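Local coordinates for protein endo-1,4-beta-xylanase (Bacteroides thetaiotaomicron VPI-5482, PDB 3KST) that probably hydrolyses glycosidic bonds of xylan-type plant polysaccharides, as a calcium-binding, beta-propeller member of glycoside hydrolase family 43, at residues W124-I129 with F145-D150; D150-W155 with V188-S193. All coordinates share one frame; numbering follows the deposited sequence. Where two conformers were deposited one is given.

Interaction 1 of 2, residues W124-I129 with F145-D150; sequences WSEKSI and FVRFTD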
loop_
_atom_site.group_PDB
_atom_site.type_symbol
_atom_site.label_atom_id
_atom_site.label_comp_id
_atom_site.label_asym_id
_atom_site.label_seq_id
_atom_site.Cartn_x
_atom_site.Cartn_y
_atom_site.Cartn_z
ATOM N N TRP A 124 -2.876 -17.795 -4.481
ATOM C CA TRP A 124 -1.992 -18.919 -4.830
ATOM C C TRP A 124 -1.299 -19.445 -3.558
ATOM O O TRP A 124 -1.347 -18.797 -2.501
ATOM C CB TRP A 124 -1.020 -18.512 -5.953
ATOM C CG TRP A 124 0.161 -17.667 -5.546
ATOM C CD1 TRP A 124 0.190 -16.647 -4.608
ATOM C CD2 TRP A 124 1.450 -17.682 -6.148
ATOM N NE1 TRP A 124 1.435 -16.103 -4.549
ATOM C CE2 TRP A 124 2.232 -16.705 -5.494
ATOM C CE3 TRP A 124 2.044 -18.468 -7.148
ATOM C CZ2 TRP A 124 3.583 -16.476 -5.830
ATOM C CZ3 TRP A 124 3.380 -18.239 -7.480
ATOM C CH2 TRP A 124 4.136 -17.254 -6.813
ATOM N N SER A 125 -0.613 -20.579 -3.673
ATOM C CA SER A 125 -0.032 -21.266 -2.503
ATOM C C SER A 125 1.293 -20.779 -1.943
ATOM O O SER A 125 1.568 -21.027 -0.763
ATOM C CB SER A 125 0.080 -22.769 -2.798
ATOM O OG SER A 125 0.976 -23.022 -3.864
ATOM N N GLU A 126 2.125 -20.135 -2.769
ATOM C CA GLU A 126 3.438 -19.653 -2.295
ATOM C C GLU A 126 3.287 -18.451 -1.388
ATOM O O GLU A 126 2.520 -17.548 -1.725
ATOM C CB GLU A 126 4.352 -19.217 -3.445
ATOM C CG GLU A 126 5.802 -18.911 -2.999
ATOM C CD GLU A 126 6.744 -18.616 -4.156
ATOM O OE1 GLU A 126 6.755 -19.388 -5.148
ATOM O OE2 GLU A 126 7.487 -17.600 -4.105
ATOM N N LYS A 127 4.081 -18.444 -0.311
ATOM C CA LYS A 127 4.140 -17.324 0.636
ATOM C C LYS A 127 4.419 -16.014 -0.124
ATOM O O LYS A 127 5.277 -15.938 -1.003
ATOM C CB LYS A 127 5.197 -17.520 1.716
ATOM C CG LYS A 127 4.884 -18.526 2.797
ATOM C CD LYS A 127 5.946 -18.480 3.897
ATOM C CE LYS A 127 5.869 -19.695 4.824
ATOM N NZ LYS A 127 6.814 -19.621 5.973
ATOM N N SER A 128 3.661 -14.977 0.216
ATOM C CA SER A 128 3.750 -13.708 -0.471
ATOM C C SER A 128 2.974 -12.674 0.295
ATOM O O SER A 128 2.001 -13.010 0.952
ATOM C CB SER A 128 3.274 -13.787 -1.962
ATOM O OG SER A 128 2.188 -14.700 -2.184
ATOM N N ILE A 129 3.382 -11.419 0.140
ATOM C CA ILE A 129 2.732 -10.320 0.821
ATOM C C ILE A 129 2.687 -9.045 -0.026
ATOM O O ILE A 129 3.227 -8.982 -1.159
ATOM C CB ILE A 129 3.471 -10.015 2.159
ATOM C CG1 ILE A 129 4.947 -9.652 1.906
ATOM C CG2 ILE A 129 3.333 -11.193 3.149
ATOM C CD1 ILE A 129 5.698 -9.253 3.144
ATOM N N PHE A 145 3.364 -7.909 -5.927
ATOM C CA PHE A 145 3.439 -8.563 -4.627
ATOM C C PHE A 145 4.872 -8.994 -4.401
ATOM O O PHE A 145 5.659 -9.012 -5.354
ATOM C CB PHE A 145 2.474 -9.768 -4.565
ATOM C CG PHE A 145 2.669 -10.764 -5.668
ATOM C CD1 PHE A 145 1.998 -10.595 -6.895
ATOM C CD2 PHE A 145 3.475 -11.889 -5.495
ATOM C CE1 PHE A 145 2.161 -11.499 -7.924
ATOM C CE2 PHE A 145 3.628 -12.809 -6.541
ATOM C CZ PHE A 145 2.957 -12.603 -7.751
ATOM N N VAL A 146 5.189 -9.320 -3.155
ATOM C CA VAL A 146 6.529 -9.736 -2.727
ATOM C C VAL A 146 6.630 -11.232 -2.646
ATOM O O VAL A 146 5.749 -11.862 -2.046
ATOM C CB VAL A 146 6.845 -9.215 -1.293
ATOM C CG1 VAL A 146 8.102 -9.913 -0.669
ATOM C CG2 VAL A 146 6.994 -7.674 -1.302
ATOM N N ARG A 147 7.660 -11.811 -3.271
ATOM C CA ARG A 147 8.007 -13.217 -3.050
ATOM C C ARG A 147 9.351 -13.179 -2.324
ATOM O O ARG A 147 10.179 -12.268 -2.539
ATOM C CB ARG A 147 8.156 -14.006 -4.334
ATOM C CG ARG A 147 6.903 -14.050 -5.187
ATOM C CD ARG A 147 7.191 -14.694 -6.533
ATOM N NE ARG A 147 7.588 -16.094 -6.442
ATOM C CZ ARG A 147 8.158 -16.808 -7.427
ATOM N NH1 ARG A 147 8.437 -16.255 -8.607
ATOM N NH2 ARG A 147 8.470 -18.079 -7.219
ATOM N N PHE A 148 9.588 -14.207 -1.528
ATOM C CA PHE A 148 10.814 -14.333 -0.736
ATOM C C PHE A 148 11.821 -15.157 -1.540
ATOM O O PHE A 148 12.182 -16.281 -1.176
ATOM C CB PHE A 148 10.483 -14.945 0.627
ATOM C CG PHE A 148 9.344 -14.261 1.302
ATOM C CD1 PHE A 148 9.528 -13.018 1.902
ATOM C CD2 PHE A 148 8.077 -14.822 1.299
ATOM C CE1 PHE A 148 8.458 -12.372 2.517
ATOM C CE2 PHE A 148 7.017 -14.183 1.897
ATOM C CZ PHE A 148 7.200 -12.958 2.515
ATOM N N THR A 149 12.266 -14.581 -2.654
ATOM C CA THR A 149 13.152 -15.246 -3.605
ATOM C C THR A 149 14.613 -14.849 -3.487
ATOM O O THR A 149 15.483 -15.636 -3.858
ATOM C CB THR A 149 12.680 -15.014 -5.049
ATOM O OG1 THR A 149 12.516 -13.604 -5.308
ATOM C CG2 THR A 149 11.339 -15.735 -5.283
ATOM N N ASP A 150 14.880 -13.637 -3.002
ATOM C CA ASP A 150 16.269 -13.149 -2.825
ATOM C C ASP A 150 16.121 -11.916 -1.958
ATOM O O ASP A 150 16.254 -10.762 -2.418
ATOM C CB ASP A 150 16.905 -12.819 -4.169
ATOM C CG ASP A 150 18.389 -12.499 -4.060
ATOM O OD1 ASP A 150 18.965 -12.519 -2.946
ATOM O OD2 ASP A 150 18.988 -12.288 -5.132
HETATM O O HOH W 1 7.939 -16.466 -1.534
#
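Trp124 meets Arg147 with the rim of its six-membered ring: CD of the arginine lies in the indole plane, and CH2 of the tryptophan sits 3.7 Å from NE, over one face of the guanidinium, whose plane is turned 72° from the indole. CB of Glu126 covers one indole face near the rim, and Thr149 CG2 lies over the guanidinium, again offset to its rim. The guanidinium edge is given to Glu126, which it grips side-on. Arg147 NE donates to Glu126 OE2 at 2.8 Å, almost straight and in the guanidinium plane but from above the carboxylate, while NH2 reaches the syn lone pair of OE1 at 3.0 Å. An alanine in place of Arg147 would probably leave the Glu126 carboxylate without its cationic mate and the CH2 rim of Trp124 without its neighbour. One water ties the loop to the strand further, donating to Glu126 OE2 and Lys127 O and accepting from Phe148 N.

At the pyrrole nitrogen, Trp124 NE1 donates to Ser128 OG (2.9 Å), which in turn donates to Glu126 O, so the loop is braced from within. Trp124 CZ2 also touches Phe145 CE2 at 3.7 Å, the two side chains crossing at about a right angle. Ile129 and Val146 form an antiparallel hydrogen-bonded pair; with chi1 at 59°, CG1 of Ile129 reaches both Val146 CB and Phe148 CZ, the latter at 4.0 Å.

The loop after strand 102-108 thus enters strand 129-135 against the end of strand 141-148. Ile103 of strand 102-108 touches Trp124, Ser128 and Phe145, and Trp155 of strand 152-158 makes a cation-pi contact with Arg147.

Interaction 2 of 2, residues D150-W155 with V188-S193; sequences DGNVIW and VAEGPS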
loop_
_atom_site.group_PDB
_atom_site.type_symbol
_atom_site.label_atom_id
_atom_site.label_comp_id
_atom_site.label_asym_id
_atom_site.label_seq_id
_atom_site.Cartn_x
_atom_site.Cartn_y
_atom_site.Cartn_z
ATOM N N ASP A 150 14.880 -13.637 -3.002
ATOM C CA ASP A 150 16.269 -13.149 -2.825
ATOM C C ASP A 150 16.121 -11.916 -1.958
ATOM O O ASP A 150 16.254 -10.762 -2.418
ATOM C CB ASP A 150 16.905 -12.819 -4.169
ATOM C CG ASP A 150 18.389 -12.499 -4.060
ATOM O OD1 ASP A 150 18.965 -12.519 -2.946
ATOM O OD2 ASP A 150 18.988 -12.288 -5.132
ATOM N N GLY A 151 15.834 -12.221 -0.701
ATOM C CA GLY A 151 15.299 -11.273 0.239
ATOM C C GLY A 151 13.839 -11.123 -0.147
ATOM O O GLY A 151 13.249 -11.967 -0.900
ATOM N N ASN A 152 13.211 -10.055 0.339
ATOM C CA ASN A 152 11.890 -9.694 -0.141
ATOM C C ASN A 152 12.082 -9.036 -1.505
ATOM O O ASN A 152 12.760 -8.004 -1.591
ATOM C CB ASN A 152 11.188 -8.695 0.782
ATOM C CG ASN A 152 10.792 -9.269 2.125
ATOM O OD1 ASN A 152 11.236 -10.341 2.563
ATOM N ND2 ASN A 152 9.917 -8.535 2.801
ATOM N N VAL A 153 11.502 -9.646 -2.548
ATOM C CA VAL A 153 11.563 -9.150 -3.941
ATOM C C VAL A 153 10.167 -8.908 -4.489
ATOM O O VAL A 153 9.265 -9.734 -4.319
ATOM C CB VAL A 153 12.330 -10.155 -4.822
ATOM C CG1 VAL A 153 12.422 -9.678 -6.290
ATOM C CG2 VAL A 153 13.704 -10.347 -4.248
ATOM N N ILE A 154 9.987 -7.758 -5.133
ATOM C CA ILE A 154 8.739 -7.400 -5.758
ATOM C C ILE A 154 8.626 -8.075 -7.134
ATOM O O ILE A 154 9.479 -7.893 -8.008
ATOM C CB ILE A 154 8.570 -5.871 -5.902
ATOM C CG1 ILE A 154 8.572 -5.243 -4.499
ATOM C CG2 ILE A 154 7.241 -5.562 -6.653
ATOM C CD1 ILE A 154 8.523 -3.700 -4.475
ATOM N N TRP A 155 7.582 -8.874 -7.264
ATOM C CA TRP A 155 7.210 -9.584 -8.495
ATOM C C TRP A 155 5.907 -9.025 -9.045
ATOM O O TRP A 155 5.190 -8.280 -8.379
ATOM C CB TRP A 155 7.046 -11.084 -8.188
ATOM C CG TRP A 155 8.344 -11.782 -8.027
ATOM C CD1 TRP A 155 9.186 -11.722 -6.964
ATOM C CD2 TRP A 155 8.970 -12.611 -8.986
ATOM N NE1 TRP A 155 10.297 -12.498 -7.179
ATOM C CE2 TRP A 155 10.187 -13.063 -8.420
ATOM C CE3 TRP A 155 8.605 -13.056 -10.260
ATOM C CZ2 TRP A 155 11.063 -13.925 -9.106
ATOM C CZ3 TRP A 155 9.467 -13.900 -10.943
ATOM C CH2 TRP A 155 10.699 -14.294 -10.375
ATOM N N VAL A 188 15.467 -6.227 1.503
ATOM C CA VAL A 188 14.019 -6.025 1.402
ATOM C C VAL A 188 13.607 -4.931 0.426
ATOM O O VAL A 188 14.079 -3.811 0.560
ATOM C CB VAL A 188 13.440 -5.613 2.806
ATOM C CG1 VAL A 188 11.921 -5.254 2.735
ATOM C CG2 VAL A 188 13.689 -6.706 3.861
ATOM N N ALA A 189 12.769 -5.283 -0.549
ATOM C CA ALA A 189 12.116 -4.368 -1.481
ATOM C C ALA A 189 10.655 -4.839 -1.349
ATOM O O ALA A 189 10.364 -6.050 -1.461
ATOM C CB ALA A 189 12.626 -4.549 -2.880
ATOM N N GLU A 190 9.748 -3.928 -1.040
ATOM C CA GLU A 190 8.363 -4.309 -0.733
ATOM C C GLU A 190 7.417 -3.125 -0.826
ATOM O O GLU A 190 7.821 -2.030 -1.262
ATOM C CB GLU A 190 8.301 -4.939 0.674
ATOM C CG GLU A 190 8.621 -3.975 1.837
ATOM C CD GLU A 190 8.607 -4.640 3.228
ATOM O OE1 GLU A 190 8.674 -5.889 3.328
ATOM O OE2 GLU A 190 8.533 -3.886 4.223
ATOM N N GLY A 191 6.160 -3.357 -0.415
ATOM C CA GLY A 191 5.116 -2.354 -0.435
ATOM C C GLY A 191 4.976 -1.658 -1.781
ATOM O O GLY A 191 5.007 -0.435 -1.822
ATOM N N PRO A 192 4.868 -2.423 -2.890
ATOM C CA PRO A 192 4.697 -1.809 -4.207
ATOM C C PRO A 192 3.425 -0.952 -4.406
ATOM O O PRO A 192 2.383 -1.182 -3.783
ATOM C CB PRO A 192 4.644 -3.038 -5.145
ATOM C CG PRO A 192 4.064 -4.075 -4.330
ATOM C CD PRO A 192 4.686 -3.886 -2.976
ATOM N N SER A 193 3.542 0.028 -5.301
ATOM C CA SER A 193 2.444 0.890 -5.776
ATOM C C SER A 193 2.721 1.205 -7.245
ATOM O O SER A 193 3.855 1.556 -7.588
ATOM C CB SER A 193 2.360 2.184 -4.973
ATOM O OG SER A 193 2.173 1.915 -3.589
#
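The side chains of Asn152 and Glu190 cross obliquely, the amide turned 37° from the carboxylate. Asn152 ND2 donates to Glu190 OE1 at 3.0 Å; the oxygen lies close to the amide plane and is met nearly along its C-O axis, though the hydrogen bond is bent, with 132° at the hydrogen. The Glu190 chain, extended beyond CG, carries OE1 to this amide. Val188 runs beside Asn152 and points the same way, its CG1 near ND2 in the conformer given.

The backbones meet at one bridge, between Asn152 and Val188, where Ala189 N donates to Asn152 O at 2.9 Å. Beyond it the strands diverge, their directions 43° apart, and Ile154 fills the widening angle. Its CG1, anti to the carbonyl carbon, rests 3.6 Å from Ala189 O, while CD1 lies 3.7 Å from Glu190 N. The CG2 branch goes to Pro192, touching CB at 3.9 Å as the two side chains slide past each other in opposite directions. Ile154 thus packs on the backbone just before and at Glu190 and on the proline ring after Gly191.

Strands 152-158 and 189-197 belong to different four-stranded sheets, consistent with neighbouring blades of the five-bladed propeller of family 43. Glu190 is the predicted proton donor. Asp130, predicted to tune the donor and orient it, touches the Glu190 side chain and accepts from Gly191 N through OD2. The Glu190 carboxylate is held at both oxygens, OE1 by Asn152 and OE2 by Tyr215 OH. Asn152 is thus placed as a second-shell residue and probably helps to fix the rotation of the carboxylate.

The two interactions lie in series along the chain, interaction 1 closing at Asp150, the residue with which interaction 2 opens; their centres are about 9 Å apart. Strands 141-148 and 152-158, successive in sequence, are neighbours in one antiparallel four-stranded sheet, joined here by backbone hydrogen bonds between Phe145 and Trp155 and between Arg147 and Val153. Interaction 1 joins the loop leading into the outermost strand 129-135, and that strand's first residue, to strand 141-148, whereas interaction 2 reaches across to the outermost strand 189-197 of the next sheet. Val146 CG2 packs on Glu190 CB, 3.6 Å away, linking the two contacts directly. Together they probably help to place the predicted proton donor beside the strand carrying Asp130, close to the calcium site.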